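Local atomic coordinates of fructuronate-tagaturonate epimerase UxaE (Cohnella laeviribosi, PDB entry 6ILA), a protein that catalyses the epimerisation that interconverts fructuronate and tagaturonate, on a TIM barrel that holds a zinc ion. Residues H23-T28 with R76-T81; A128-D133 with I439-L444; F249-Y254 with S288-K293; S343-F348 with G480-L485. All coordinates share one frame; numbering follows the deposited sequence.

Contact 1 of 4, residues H23-T28 with R76-T81; sequences HESEGT and RHFPFT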
loop_
_atom_site.group_PDB
_atom_site.type_symbol
_atom_site.label_atom_id
_atom_site.label_comp_id
_atom_site.label_asym_id
_atom_site.label_seq_id
_atom_site.Cartn_x
_atom_site.Cartn_y
_atom_site.Cartn_z
ATOM N N HIS A 23 -20.356 19.312 3.127
ATOM C CA HIS A 23 -19.286 20.246 3.425
ATOM C C HIS A 23 -19.519 21.465 2.544
ATOM O O HIS A 23 -19.804 21.321 1.351
ATOM C CB HIS A 23 -17.893 19.663 3.135
ATOM C CG HIS A 23 -17.592 18.365 3.824
ATOM N ND1 HIS A 23 -17.657 17.148 3.180
ATOM C CD2 HIS A 23 -17.190 18.100 5.091
ATOM C CE1 HIS A 23 -17.333 16.187 4.027
ATOM N NE2 HIS A 23 -17.043 16.738 5.192
ATOM N N GLU A 24 -19.397 22.657 3.121
ATOM C CA GLU A 24 -19.618 23.894 2.383
ATOM C C GLU A 24 -18.305 24.555 1.987
ATOM O O GLU A 24 -17.245 24.289 2.559
ATOM C CB GLU A 24 -20.433 24.896 3.200
ATOM C CG GLU A 24 -21.347 24.311 4.242
ATOM C CD GLU A 24 -21.919 25.400 5.111
ATOM O OE1 GLU A 24 -22.059 25.187 6.340
ATOM O OE2 GLU A 24 -22.195 26.490 4.552
ATOM N N SER A 25 -18.399 25.453 1.008
ATOM C CA SER A 25 -17.286 26.337 0.663
ATOM C C SER A 25 -17.869 27.682 0.254
ATOM O O SER A 25 -18.432 27.811 -0.841
ATOM C CB SER A 25 -16.420 25.752 -0.446
ATOM O OG SER A 25 -15.071 26.182 -0.301
ATOM N N GLU A 26 -17.700 28.678 1.127
ATOM C CA GLU A 26 -18.419 29.943 1.045
ATOM C C GLU A 26 -19.901 29.684 0.786
ATOM O O GLU A 26 -20.608 29.155 1.658
ATOM C CB GLU A 26 -17.816 30.857 -0.032
ATOM C CG GLU A 26 -17.910 32.355 0.309
ATOM C CD GLU A 26 -19.272 32.983 -0.021
ATOM O OE1 GLU A 26 -19.834 32.683 -1.094
ATOM O OE2 GLU A 26 -19.788 33.777 0.798
ATOM N N GLY A 27 -20.367 30.022 -0.418
ATOM C CA GLY A 27 -21.785 29.996 -0.715
ATOM C C GLY A 27 -22.326 28.652 -1.141
ATOM O O GLY A 27 -23.526 28.404 -0.989
ATOM N N THR A 28 -21.457 27.780 -1.668
ATOM C CA THR A 28 -21.840 26.453 -2.151
ATOM C C THR A 28 -21.853 25.426 -1.019
ATOM O O THR A 28 -20.980 25.430 -0.146
ATOM C CB THR A 28 -20.880 25.961 -3.244
ATOM O OG1 THR A 28 -20.475 27.040 -4.096
ATOM C CG2 THR A 28 -21.548 24.886 -4.097
ATOM N N ARG A 76 -9.269 22.172 -4.688
ATOM C CA ARG A 76 -8.994 23.601 -4.608
ATOM C C ARG A 76 -9.716 24.235 -3.427
ATOM O O ARG A 76 -9.207 25.189 -2.832
ATOM C CB ARG A 76 -9.388 24.288 -5.924
ATOM C CG ARG A 76 -8.368 24.134 -7.072
ATOM C CD ARG A 76 -8.896 24.640 -8.434
ATOM N NE ARG A 76 -9.360 26.027 -8.396
ATOM C CZ ARG A 76 -8.566 27.093 -8.508
ATOM N NH1 ARG A 76 -7.257 26.946 -8.661
ATOM N NH2 ARG A 76 -9.078 28.314 -8.452
ATOM N N HIS A 77 -10.879 23.704 -3.055
ATOM C CA HIS A 77 -11.684 24.287 -1.989
ATOM C C HIS A 77 -11.580 23.543 -0.665
ATOM O O HIS A 77 -11.656 24.179 0.396
ATOM C CB HIS A 77 -13.158 24.336 -2.407
ATOM C CG HIS A 77 -13.460 25.374 -3.441
ATOM N ND1 HIS A 77 -14.088 26.563 -3.141
ATOM C CD2 HIS A 77 -13.213 25.403 -4.774
ATOM C CE1 HIS A 77 -14.218 27.278 -4.245
ATOM N NE2 HIS A 77 -13.695 26.596 -5.251
ATOM N N PHE A 78 -11.419 22.220 -0.697
ATOM C CA PHE A 78 -11.470 21.405 0.511
ATOM C C PHE A 78 -10.117 20.768 0.783
ATOM O O PHE A 78 -9.782 19.737 0.180
ATOM C CB PHE A 78 -12.558 20.336 0.385
ATOM C CG PHE A 78 -13.941 20.899 0.290
ATOM C CD1 PHE A 78 -14.678 21.159 1.434
ATOM C CD2 PHE A 78 -14.503 21.190 -0.946
ATOM C CE1 PHE A 78 -15.954 21.697 1.344
ATOM C CE2 PHE A 78 -15.776 21.718 -1.036
ATOM C CZ PHE A 78 -16.502 21.972 0.112
ATOM N N PRO A 79 -9.315 21.321 1.691
ATOM C CA PRO A 79 -7.935 20.839 1.836
ATOM C C PRO A 79 -7.805 19.454 2.472
ATOM O O PRO A 79 -6.790 18.786 2.230
ATOM C CB PRO A 79 -7.278 21.930 2.696
ATOM C CG PRO A 79 -8.135 23.175 2.462
ATOM C CD PRO A 79 -9.528 22.598 2.395
ATOM N N PHE A 80 -8.779 18.981 3.253
ATOM C CA PHE A 80 -8.638 17.630 3.785
ATOM C C PHE A 80 -8.611 16.586 2.679
ATOM O O PHE A 80 -8.024 15.513 2.866
ATOM C CB PHE A 80 -9.745 17.322 4.793
ATOM C CG PHE A 80 -11.109 17.179 4.198
ATOM C CD1 PHE A 80 -11.620 15.929 3.901
ATOM C CD2 PHE A 80 -11.902 18.288 3.984
ATOM C CE1 PHE A 80 -12.887 15.788 3.368
ATOM C CE2 PHE A 80 -13.166 18.152 3.460
ATOM C CZ PHE A 80 -13.661 16.898 3.151
ATOM N N THR A 81 -9.199 16.893 1.525
ATOM C CA THR A 81 -9.202 15.973 0.402
ATOM C C THR A 81 -7.829 15.834 -0.230
ATOM O O THR A 81 -7.610 14.909 -1.015
ATOM C CB THR A 81 -10.189 16.445 -0.655
ATOM O OG1 THR A 81 -9.727 17.676 -1.208
ATOM C CG2 THR A 81 -11.525 16.676 -0.045
#

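Contact 2 of 4, residues A128-D133 with I439-L444; sequences ALTGRD and ITYGLL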
loop_
_atom_site.group_PDB
_atom_site.type_symbol
_atom_site.label_atom_id
_atom_site.label_comp_id
_atom_site.label_asym_id
_atom_site.label_seq_id
_atom_site.Cartn_x
_atom_site.Cartn_y
_atom_site.Cartn_z
ATOM N N ALA A 128 0.274 -1.564 -13.636
ATOM C CA ALA A 128 0.424 -2.299 -14.881
ATOM C C ALA A 128 -0.602 -3.416 -14.962
ATOM O O ALA A 128 -1.370 -3.501 -15.929
ATOM C CB ALA A 128 1.844 -2.857 -14.993
ATOM N N LEU A 129 -0.642 -4.266 -13.935
ATOM C CA LEU A 129 -1.518 -5.431 -13.953
ATOM C C LEU A 129 -2.983 -5.021 -14.078
ATOM O O LEU A 129 -3.714 -5.572 -14.904
ATOM C CB LEU A 129 -1.274 -6.271 -12.698
ATOM C CG LEU A 129 0.149 -6.826 -12.663
ATOM C CD1 LEU A 129 0.546 -7.489 -11.344
ATOM C CD2 LEU A 129 0.238 -7.796 -13.796
ATOM N N THR A 130 -3.424 -4.029 -13.289
ATOM C CA THR A 130 -4.817 -3.580 -13.352
ATOM C C THR A 130 -5.106 -2.625 -14.503
ATOM O O THR A 130 -6.274 -2.409 -14.830
ATOM C CB THR A 130 -5.218 -2.865 -12.066
ATOM O OG1 THR A 130 -4.522 -1.609 -11.998
ATOM C CG2 THR A 130 -4.906 -3.718 -10.863
ATOM N N GLY A 131 -4.087 -2.009 -15.085
ATOM C CA GLY A 131 -4.306 -1.010 -16.108
ATOM C C GLY A 131 -4.775 0.335 -15.608
ATOM O O GLY A 131 -5.467 1.049 -16.347
ATOM N N ARG A 132 -4.427 0.717 -14.381
ATOM C CA ARG A 132 -4.878 2.005 -13.876
ATOM C C ARG A 132 -3.722 2.992 -13.829
ATOM O O ARG A 132 -2.552 2.644 -14.052
ATOM C CB ARG A 132 -5.539 1.860 -12.503
ATOM C CG ARG A 132 -6.899 1.214 -12.561
ATOM C CD ARG A 132 -7.364 0.687 -11.225
ATOM N NE ARG A 132 -7.797 1.747 -10.315
ATOM C CZ ARG A 132 -7.351 1.899 -9.066
ATOM N NH1 ARG A 132 -6.454 1.059 -8.581
ATOM N NH2 ARG A 132 -7.798 2.884 -8.301
ATOM N N ASP A 133 -4.081 4.245 -13.572
ATOM C CA ASP A 133 -3.134 5.338 -13.458
ATOM C C ASP A 133 -3.158 5.881 -12.034
ATOM O O ASP A 133 -4.032 5.539 -11.228
ATOM C CB ASP A 133 -3.456 6.438 -14.473
ATOM C CG ASP A 133 -4.637 7.282 -14.048
ATOM O OD1 ASP A 133 -5.120 8.090 -14.869
ATOM O OD2 ASP A 133 -5.104 7.136 -12.894
ATOM N N ILE A 439 -2.796 -13.077 -6.561
ATOM C CA ILE A 439 -1.851 -12.574 -7.565
ATOM C C ILE A 439 -2.409 -12.554 -8.987
ATOM O O ILE A 439 -1.818 -11.915 -9.867
ATOM C CB ILE A 439 -0.543 -13.390 -7.554
ATOM C CG1 ILE A 439 -0.725 -14.667 -8.364
ATOM C CG2 ILE A 439 -0.034 -13.665 -6.127
ATOM C CD1 ILE A 439 0.452 -15.605 -8.251
ATOM N N THR A 440 -3.523 -13.237 -9.241
ATOM C CA THR A 440 -4.129 -13.305 -10.564
ATOM C C THR A 440 -5.023 -12.126 -10.849
ATOM O O THR A 440 -5.762 -12.150 -11.844
ATOM C CB THR A 440 -4.963 -14.572 -10.699
ATOM O OG1 THR A 440 -5.778 -14.723 -9.526
ATOM C CG2 THR A 440 -4.071 -15.801 -10.897
ATOM N N TYR A 441 -4.983 -11.108 -9.977
ATOM C CA TYR A 441 -5.933 -9.997 -10.037
ATOM C C TYR A 441 -5.814 -9.220 -11.348
ATOM O O TYR A 441 -6.824 -8.740 -11.877
ATOM C CB TYR A 441 -5.732 -9.074 -8.818
ATOM C CG TYR A 441 -4.435 -8.301 -8.830
ATOM C CD1 TYR A 441 -3.235 -8.916 -8.522
ATOM C CD2 TYR A 441 -4.402 -6.964 -9.183
ATOM C CE1 TYR A 441 -2.039 -8.209 -8.553
ATOM C CE2 TYR A 441 -3.214 -6.262 -9.225
ATOM C CZ TYR A 441 -2.046 -6.889 -8.909
ATOM O OH TYR A 441 -0.874 -6.197 -8.943
ATOM N N GLY A 442 -4.603 -9.097 -11.898
ATOM C CA GLY A 442 -4.447 -8.352 -13.133
ATOM C C GLY A 442 -5.063 -9.064 -14.320
ATOM O O GLY A 442 -5.632 -8.433 -15.214
ATOM N N LEU A 443 -4.957 -10.388 -14.345
ATOM C CA LEU A 443 -5.545 -11.152 -15.436
ATOM C C LEU A 443 -7.068 -11.107 -15.392
ATOM O O LEU A 443 -7.726 -10.950 -16.430
ATOM C CB LEU A 443 -5.036 -12.583 -15.373
ATOM C CG LEU A 443 -3.541 -12.510 -15.636
ATOM C CD1 LEU A 443 -2.882 -13.756 -15.160
ATOM C CD2 LEU A 443 -3.285 -12.274 -17.112
ATOM N N LEU A 444 -7.643 -11.219 -14.197
ATOM C CA LEU A 444 -9.092 -11.153 -14.062
ATOM C C LEU A 444 -9.637 -9.804 -14.530
ATOM O O LEU A 444 -10.598 -9.738 -15.311
ATOM C CB LEU A 444 -9.481 -11.424 -12.609
ATOM C CG LEU A 444 -9.119 -12.833 -12.132
ATOM C CD1 LEU A 444 -8.931 -12.940 -10.617
ATOM C CD2 LEU A 444 -10.188 -13.777 -12.596
#

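Contact 3 of 4, residues F249-Y254 with S288-K293; sequences FMIYIY and SELIGK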
loop_
_atom_site.group_PDB
_atom_site.type_symbol
_atom_site.label_atom_id
_atom_site.label_comp_id
_atom_site.label_asym_id
_atom_site.label_seq_id
_atom_site.Cartn_x
_atom_site.Cartn_y
_atom_site.Cartn_z
ATOM N N PHE A 249 22.139 4.302 -4.480
ATOM C CA PHE A 249 20.913 4.676 -5.176
ATOM C C PHE A 249 20.051 5.580 -4.314
ATOM O O PHE A 249 19.562 6.614 -4.772
ATOM C CB PHE A 249 20.128 3.440 -5.583
ATOM C CG PHE A 249 19.091 3.712 -6.619
ATOM C CD1 PHE A 249 19.403 4.446 -7.744
ATOM C CD2 PHE A 249 17.800 3.230 -6.473
ATOM C CE1 PHE A 249 18.448 4.684 -8.716
ATOM C CE2 PHE A 249 16.840 3.470 -7.432
ATOM C CZ PHE A 249 17.159 4.201 -8.551
ATOM N N MET A 250 19.865 5.215 -3.053
ATOM C CA MET A 250 18.983 5.983 -2.184
ATOM C C MET A 250 19.435 7.429 -2.083
ATOM O O MET A 250 18.628 8.362 -2.199
ATOM C CB MET A 250 18.937 5.336 -0.802
ATOM C CG MET A 250 18.362 3.915 -0.815
ATOM S SD MET A 250 19.107 2.836 0.438
ATOM C CE MET A 250 18.643 1.231 -0.226
ATOM N N ILE A 251 20.737 7.627 -1.870
ATOM C CA ILE A 251 21.274 8.963 -1.637
ATOM C C ILE A 251 21.175 9.807 -2.903
ATOM O O ILE A 251 20.887 11.003 -2.856
ATOM C CB ILE A 251 22.721 8.847 -1.131
ATOM C CG1 ILE A 251 22.747 8.163 0.236
ATOM C CG2 ILE A 251 23.355 10.190 -1.002
ATOM C CD1 ILE A 251 24.142 7.836 0.739
ATOM N N TYR A 252 21.385 9.195 -4.054
ATOM C CA TYR A 252 21.236 9.941 -5.289
ATOM C C TYR A 252 19.799 10.402 -5.473
ATOM O O TYR A 252 19.554 11.555 -5.844
ATOM C CB TYR A 252 21.714 9.074 -6.452
ATOM C CG TYR A 252 21.203 9.439 -7.828
ATOM C CD1 TYR A 252 21.610 10.604 -8.468
ATOM C CD2 TYR A 252 20.347 8.585 -8.508
ATOM C CE1 TYR A 252 21.148 10.912 -9.740
ATOM C CE2 TYR A 252 19.876 8.885 -9.760
ATOM C CZ TYR A 252 20.278 10.042 -10.377
ATOM O OH TYR A 252 19.801 10.310 -11.634
ATOM N N ILE A 253 18.829 9.531 -5.190
ATOM C CA ILE A 253 17.443 9.927 -5.410
ATOM C C ILE A 253 17.010 10.939 -4.374
ATOM O O ILE A 253 16.293 11.898 -4.699
ATOM C CB ILE A 253 16.498 8.724 -5.420
ATOM C CG1 ILE A 253 16.491 8.087 -6.798
ATOM C CG2 ILE A 253 15.100 9.174 -5.088
ATOM C CD1 ILE A 253 17.678 7.285 -7.026
ATOM N N TYR A 254 17.427 10.753 -3.113
ATOM C CA TYR A 254 17.086 11.743 -2.091
ATOM C C TYR A 254 17.507 13.140 -2.527
ATOM O O TYR A 254 16.740 14.101 -2.391
ATOM C CB TYR A 254 17.722 11.409 -0.731
ATOM C CG TYR A 254 17.340 12.448 0.314
ATOM C CD1 TYR A 254 16.124 12.373 0.993
ATOM C CD2 TYR A 254 18.156 13.540 0.568
ATOM C CE1 TYR A 254 15.753 13.343 1.916
ATOM C CE2 TYR A 254 17.789 14.517 1.481
ATOM C CZ TYR A 254 16.595 14.414 2.150
ATOM O OH TYR A 254 16.257 15.388 3.055
ATOM N N SER A 288 23.110 4.217 8.752
ATOM C CA SER A 288 24.228 5.017 9.227
ATOM C C SER A 288 24.861 5.796 8.082
ATOM O O SER A 288 25.255 6.955 8.249
ATOM C CB SER A 288 25.241 4.107 9.923
ATOM O OG SER A 288 26.442 4.798 10.202
ATOM N N GLU A 289 24.959 5.182 6.908
ATOM C CA GLU A 289 25.374 5.936 5.733
ATOM C C GLU A 289 24.314 6.951 5.332
ATOM O O GLU A 289 24.615 8.129 5.159
ATOM C CB GLU A 289 25.663 4.985 4.588
ATOM C CG GLU A 289 26.817 4.103 4.882
ATOM C CD GLU A 289 28.090 4.887 4.984
ATOM O OE1 GLU A 289 28.499 5.433 3.946
ATOM O OE2 GLU A 289 28.675 4.972 6.091
ATOM N N LEU A 290 23.063 6.515 5.186
ATOM C CA LEU A 290 22.007 7.432 4.782
ATOM C C LEU A 290 21.917 8.626 5.720
ATOM O O LEU A 290 21.715 9.759 5.270
ATOM C CB LEU A 290 20.672 6.699 4.721
ATOM C CG LEU A 290 20.513 5.678 3.598
ATOM C CD1 LEU A 290 19.250 4.860 3.818
ATOM C CD2 LEU A 290 20.513 6.351 2.238
ATOM N N ILE A 291 22.096 8.405 7.022
ATOM C CA ILE A 291 21.907 9.484 7.997
ATOM C C ILE A 291 23.126 10.403 8.050
ATOM O O ILE A 291 22.998 11.632 8.072
ATOM C CB ILE A 291 21.583 8.901 9.380
ATOM C CG1 ILE A 291 20.241 8.180 9.359
ATOM C CG2 ILE A 291 21.560 9.980 10.383
ATOM C CD1 ILE A 291 19.061 9.053 9.120
ATOM N N GLY A 292 24.326 9.823 8.068
ATOM C CA GLY A 292 25.551 10.602 7.999
ATOM C C GLY A 292 25.706 11.417 6.733
ATOM O O GLY A 292 26.604 12.267 6.673
ATOM N N LYS A 293 24.869 11.175 5.719
ATOM C CA LYS A 293 24.771 12.036 4.548
ATOM C C LYS A 293 23.501 12.877 4.567
ATOM O O LYS A 293 23.107 13.431 3.536
ATOM C CB LYS A 293 24.843 11.214 3.264
ATOM C CG LYS A 293 26.257 10.838 2.879
ATOM C CD LYS A 293 27.028 12.026 2.322
ATOM C CE LYS A 293 26.929 12.107 0.801
ATOM N NZ LYS A 293 28.304 12.229 0.196
#

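Contact 4 of 4, residues S343-F348 with G480-L485; sequences SGADKF and GKHLDL. With PO4 (phosphate ion), chain E.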
loop_
_atom_site.group_PDB
_atom_site.type_symbol
_atom_site.label_atom_id
_atom_site.label_comp_id
_atom_site.label_asym_id
_atom_site.label_seq_id
_atom_site.Cartn_x
_atom_site.Cartn_y
_atom_site.Cartn_z
ATOM N N SER A 343 4.012 -6.554 2.662
ATOM C CA SER A 343 3.272 -7.811 2.622
ATOM C C SER A 343 2.562 -8.086 3.937
ATOM O O SER A 343 2.229 -9.240 4.245
ATOM C CB SER A 343 4.192 -8.975 2.251
ATOM O OG SER A 343 4.398 -9.005 0.850
ATOM N N GLY A 344 2.292 -7.016 4.690
ATOM C CA GLY A 344 1.882 -7.155 6.075
ATOM C C GLY A 344 0.510 -7.764 6.280
ATOM O O GLY A 344 0.255 -8.362 7.327
ATOM N N ALA A 345 -0.391 -7.618 5.316
ATOM C CA ALA A 345 -1.726 -8.150 5.519
ATOM C C ALA A 345 -1.649 -9.631 5.822
ATOM O O ALA A 345 -0.920 -10.368 5.164
ATOM C CB ALA A 345 -2.597 -7.922 4.288
ATOM N N ASP A 346 -2.396 -10.062 6.831
ATOM C CA ASP A 346 -2.580 -11.462 7.195
ATOM C C ASP A 346 -1.376 -12.033 7.917
ATOM O O ASP A 346 -1.314 -13.239 8.149
ATOM C CB ASP A 346 -2.911 -12.327 5.967
ATOM C CG ASP A 346 -3.826 -11.615 4.986
ATOM O OD1 ASP A 346 -4.987 -11.325 5.360
ATOM O OD2 ASP A 346 -3.364 -11.306 3.860
ATOM N N LYS A 347 -0.406 -11.201 8.258
ATOM C CA LYS A 347 0.714 -11.611 9.098
ATOM C C LYS A 347 0.324 -11.525 10.575
ATOM O O LYS A 347 0.968 -10.835 11.369
ATOM C CB LYS A 347 1.936 -10.747 8.806
ATOM C CG LYS A 347 2.389 -10.771 7.349
ATOM C CD LYS A 347 2.797 -12.154 6.849
ATOM C CE LYS A 347 3.018 -12.119 5.351
ATOM N NZ LYS A 347 1.761 -11.877 4.557
ATOM N N PHE A 348 -0.746 -12.257 10.935
ATOM C CA PHE A 348 -1.324 -12.153 12.275
ATOM C C PHE A 348 -0.348 -12.584 13.369
ATOM O O PHE A 348 -0.483 -12.153 14.516
ATOM C CB PHE A 348 -2.597 -12.991 12.370
ATOM C CG PHE A 348 -3.727 -12.507 11.491
ATOM C CD1 PHE A 348 -4.157 -11.196 11.536
ATOM C CD2 PHE A 348 -4.379 -13.376 10.634
ATOM C CE1 PHE A 348 -5.218 -10.767 10.726
ATOM C CE2 PHE A 348 -5.433 -12.950 9.824
ATOM C CZ PHE A 348 -5.851 -11.654 9.861
ATOM N N GLY A 480 -9.788 -4.321 10.873
ATOM C CA GLY A 480 -9.794 -4.060 12.302
ATOM C C GLY A 480 -8.974 -5.079 13.071
ATOM O O GLY A 480 -8.135 -4.718 13.900
ATOM N N LYS A 481 -9.233 -6.366 12.821
ATOM C CA LYS A 481 -8.392 -7.446 13.332
ATOM C C LYS A 481 -6.926 -7.016 13.274
ATOM O O LYS A 481 -6.206 -7.056 14.276
ATOM C CB LYS A 481 -8.645 -8.734 12.502
ATOM C CG LYS A 481 -8.687 -10.090 13.233
ATOM C CD LYS A 481 -9.502 -11.187 12.453
ATOM C CE LYS A 481 -8.619 -12.285 11.778
ATOM N NZ LYS A 481 -9.344 -13.285 10.878
ATOM N N HIS A 482 -6.493 -6.537 12.107
ATOM C CA HIS A 482 -5.118 -6.086 11.933
ATOM C C HIS A 482 -4.759 -5.023 12.971
ATOM O O HIS A 482 -3.820 -5.194 13.761
ATOM C CB HIS A 482 -4.926 -5.560 10.496
ATOM C CG HIS A 482 -4.861 -6.640 9.446
ATOM N ND1 HIS A 482 -5.929 -7.462 9.144
ATOM C CD2 HIS A 482 -3.847 -7.035 8.634
ATOM C CE1 HIS A 482 -5.570 -8.322 8.205
ATOM N NE2 HIS A 482 -4.314 -8.079 7.874
ATOM N N LEU A 483 -5.532 -3.930 13.017
ATOM C CA LEU A 483 -5.184 -2.820 13.901
ATOM C C LEU A 483 -5.278 -3.187 15.382
ATOM O O LEU A 483 -4.518 -2.647 16.196
ATOM C CB LEU A 483 -6.069 -1.622 13.599
ATOM C CG LEU A 483 -6.113 -1.161 12.139
ATOM C CD1 LEU A 483 -7.100 -0.041 12.002
ATOM C CD2 LEU A 483 -4.759 -0.712 11.654
ATOM N N ASP A 484 -6.198 -4.081 15.760
ATOM C CA ASP A 484 -6.289 -4.475 17.162
ATOM C C ASP A 484 -5.121 -5.364 17.561
ATOM O O ASP A 484 -4.566 -5.226 18.665
ATOM C CB ASP A 484 -7.604 -5.196 17.432
ATOM C CG ASP A 484 -8.818 -4.365 17.060
ATOM O OD1 ASP A 484 -9.917 -4.965 16.985
ATOM O OD2 ASP A 484 -8.682 -3.129 16.842
ATOM N N LEU A 485 -4.749 -6.292 16.674
ATOM C CA LEU A 485 -3.588 -7.140 16.905
ATOM C C LEU A 485 -2.310 -6.332 16.959
ATOM O O LEU A 485 -1.363 -6.715 17.659
ATOM C CB LEU A 485 -3.490 -8.194 15.813
ATOM C CG LEU A 485 -4.425 -9.333 16.155
ATOM C CD1 LEU A 485 -4.624 -10.246 14.959
ATOM C CD2 LEU A 485 -3.821 -10.065 17.322
HETATM P P PO4 E . -1.352 -7.562 0.936
HETATM O O1 PO4 E . -1.844 -8.937 0.603
HETATM O O2 PO4 E . -0.716 -6.952 -0.275
HETATM O O3 PO4 E . -2.548 -6.716 1.305
HETATM O O4 PO4 E . -0.340 -7.657 2.071
#

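Contact 1 of 4, residues H23-T28 with R76-T81
F78 and F80 reach across to H23 and S25, and aromatic packing makes up most of this contact. The F78 ring lies against the strand: its CE1 lies 3.3 Å from H23 CB, its CZ comes 3.8 Å from S25 CB, and the same ring sits beside the carbonyl oxygen of E24. F80 meets H23 as an edge-to-face pair, CZ standing over the centre of the imidazole at 3.8 Å from H23 CE1, with the planes at 52°. With chi1 at 70°, F80 CG lies between its backbone N and carbonyl carbon, which turns the ring back toward the strand. A second ring, that of F146, also meets H23. Replacing F78 with an alanine would probably open a gap between H23 CB and S25 CB and leave that stretch of strand without its apolar cover.

The one hydrogen bond across the contact joins S25 OG to H77 ND1 at 3.0 Å; the hydroxyl approaches in the plane of the imidazole. Side chains of S25, T28, H77 and F78 all touch L49 of helix 48-52.

S25 to T28 form a type II' turn, with S25 N bonded to T28 O and T28 N to S25 O. This is the tight two-residue hairpin linking strands 16-25 and 28-35, and the contact packs that corner of the five-stranded antiparallel sheet against the end of helix 68-77.

Contact 2 of 4, residues A128-D133 with I439-L444
L129 and Y441 meet because of two different first torsions. Y441 has CG between its backbone N and carbonyl carbon (chi1 69°), which brings the end of the ring close to helix 124-130. L129 has CG beside its backbone N (chi1 -63°), which sends CD1 out to the phenol end, 3.6 Å from Y441 CZ. The two side chains cross at about a right angle. T130 adds its methyl: CG2 comes in at the ring edge, near the ring plane, 3.5 Å from Y441 CE2, while T130 OG1 turns back to E126 O within its own helix.

Beside the ring the backbones come very close, L129 CA and G442 CA being 4.2 Å apart. G442 CA sits 3.4 Å from L129 O, and there is probably little room for a beta carbon on G442 beside L129 CB. No hydrogen bond spans the two segments. L129 O is instead taken by Q446 NE2, one turn further along the helix of G442.

The polar end of Y441 is held from outside: its OH is hydrogen-bonded to Y404 OH, and R98 makes a cation-pi contact with the ring. The side chain lies about 4 Å from a bound glycerol and about 10 Å from the zinc ion. Helix 124-130 directly follows barrel strand 116-123, so the contact joins the C-terminal helical region to the catalytic-face side of a TIM barrel, with Y441 probably lining the pocket there.

Contact 3 of 4, residues F249-Y254 with S288-K293
I251 and M250 pack against L290 where two neighbouring outer helices of the TIM barrel run side by side. Helix 233-258 leads into barrel strand 266-270, and helix 280-292 follows that strand. Their local segments point the same way, 26° apart, with axes 10.4 Å from each other at closest approach.

The first shell is apolar. L290 CD2 serves both partners, lying 3.5 Å from I251 CG1 and 3.6 Å from M250 CB. L290 CD1 turns to the sulfur, 3.9 Å from M250 SD. M250 and L290 cross at about a right angle, and M250 bends at chi2 (147°), carrying the far end of its chain away from helix 280-292. I251 places CG1 beside its backbone N (chi1 -65°), which extends CD1 toward the other helix, where K293 CG lies 4.3 Å off. K293 is solvent-exposed and borders this apolar patch with the carbon part of its chain.

One layer inward, M250 and L290 both touch I269 of strand 266-270, so the same strand side chain backs the two helices at their seam. M250 also reaches L180 of the preceding barrel strand, as do F249 and I253. On the far flank, helix 280-292 is tied to helix 207-217 by polar groups: E289 OE2 and S288 OG are both hydrogen-bonded to one hydroxyl, Y217 OH.

Contact 4 of 4, residues S343-F348 with G480-L485
H482 and F348 form the tight part of the contact. H482 lies on helix 468-486, the C-terminal helix, which packs on the loop after barrel strand 338-341. F348 turns its edge to one face of the imidazole, CE1 lying 3.5 Å from H482 CE1, with the ring planes at 63°. At the imidazole edge, D346 N donates to H482 NE2 at 2.9 Å, tilted 23° from the ring plane. H482 ND1 is hydrogen-bonded to H478 O, so both ring nitrogens are engaged and the ring is fixed in rotation. Were H482 an alanine, D346 N would probably lose its acceptor and F348 the flat surface it leans on. Buried D346 OD1 has its own partners: a salt bridge to R434, with H478 and T369.

The solvent side is thinner, with aliphatic ends touching the ring: L485 CD1 lies 3.6 Å from F348 CD1, and exposed K481 bends at chi3 to bring CE beside F348 CZ.

In the type II turn G344-K347, A345 N donates to phosphate O4 at 3.2 Å; A367, G368 and T369 N-H groups bind the same ion. Probably from the crystallisation liquor, it sits in a place consistent with the phosphate site many TIM barrels have after strands seven and eight.

Overall arrangement
Contacts 2 and 4 flank the zinc site, probably the active site; contacts 1 and 3 are peripheral. The zinc ion, bound by H160 and H342, is about 10 Å from the side chain of Y441 and about 11 Å from that of A345; a bound glycerol lies about 4 Å from the first, and one about 5 Å from the second. Contacts 2 and 4 have centres 24 Å apart and nearest atoms about 9 Å apart; their segments alternate along the chain, so the C-terminal helices return twice to the barrel. Contact 3, on the barrel's outside, is centred 31 Å from contact 4. Contact 1, in the N-terminal sheet region, is centred 34 Å or more from the others.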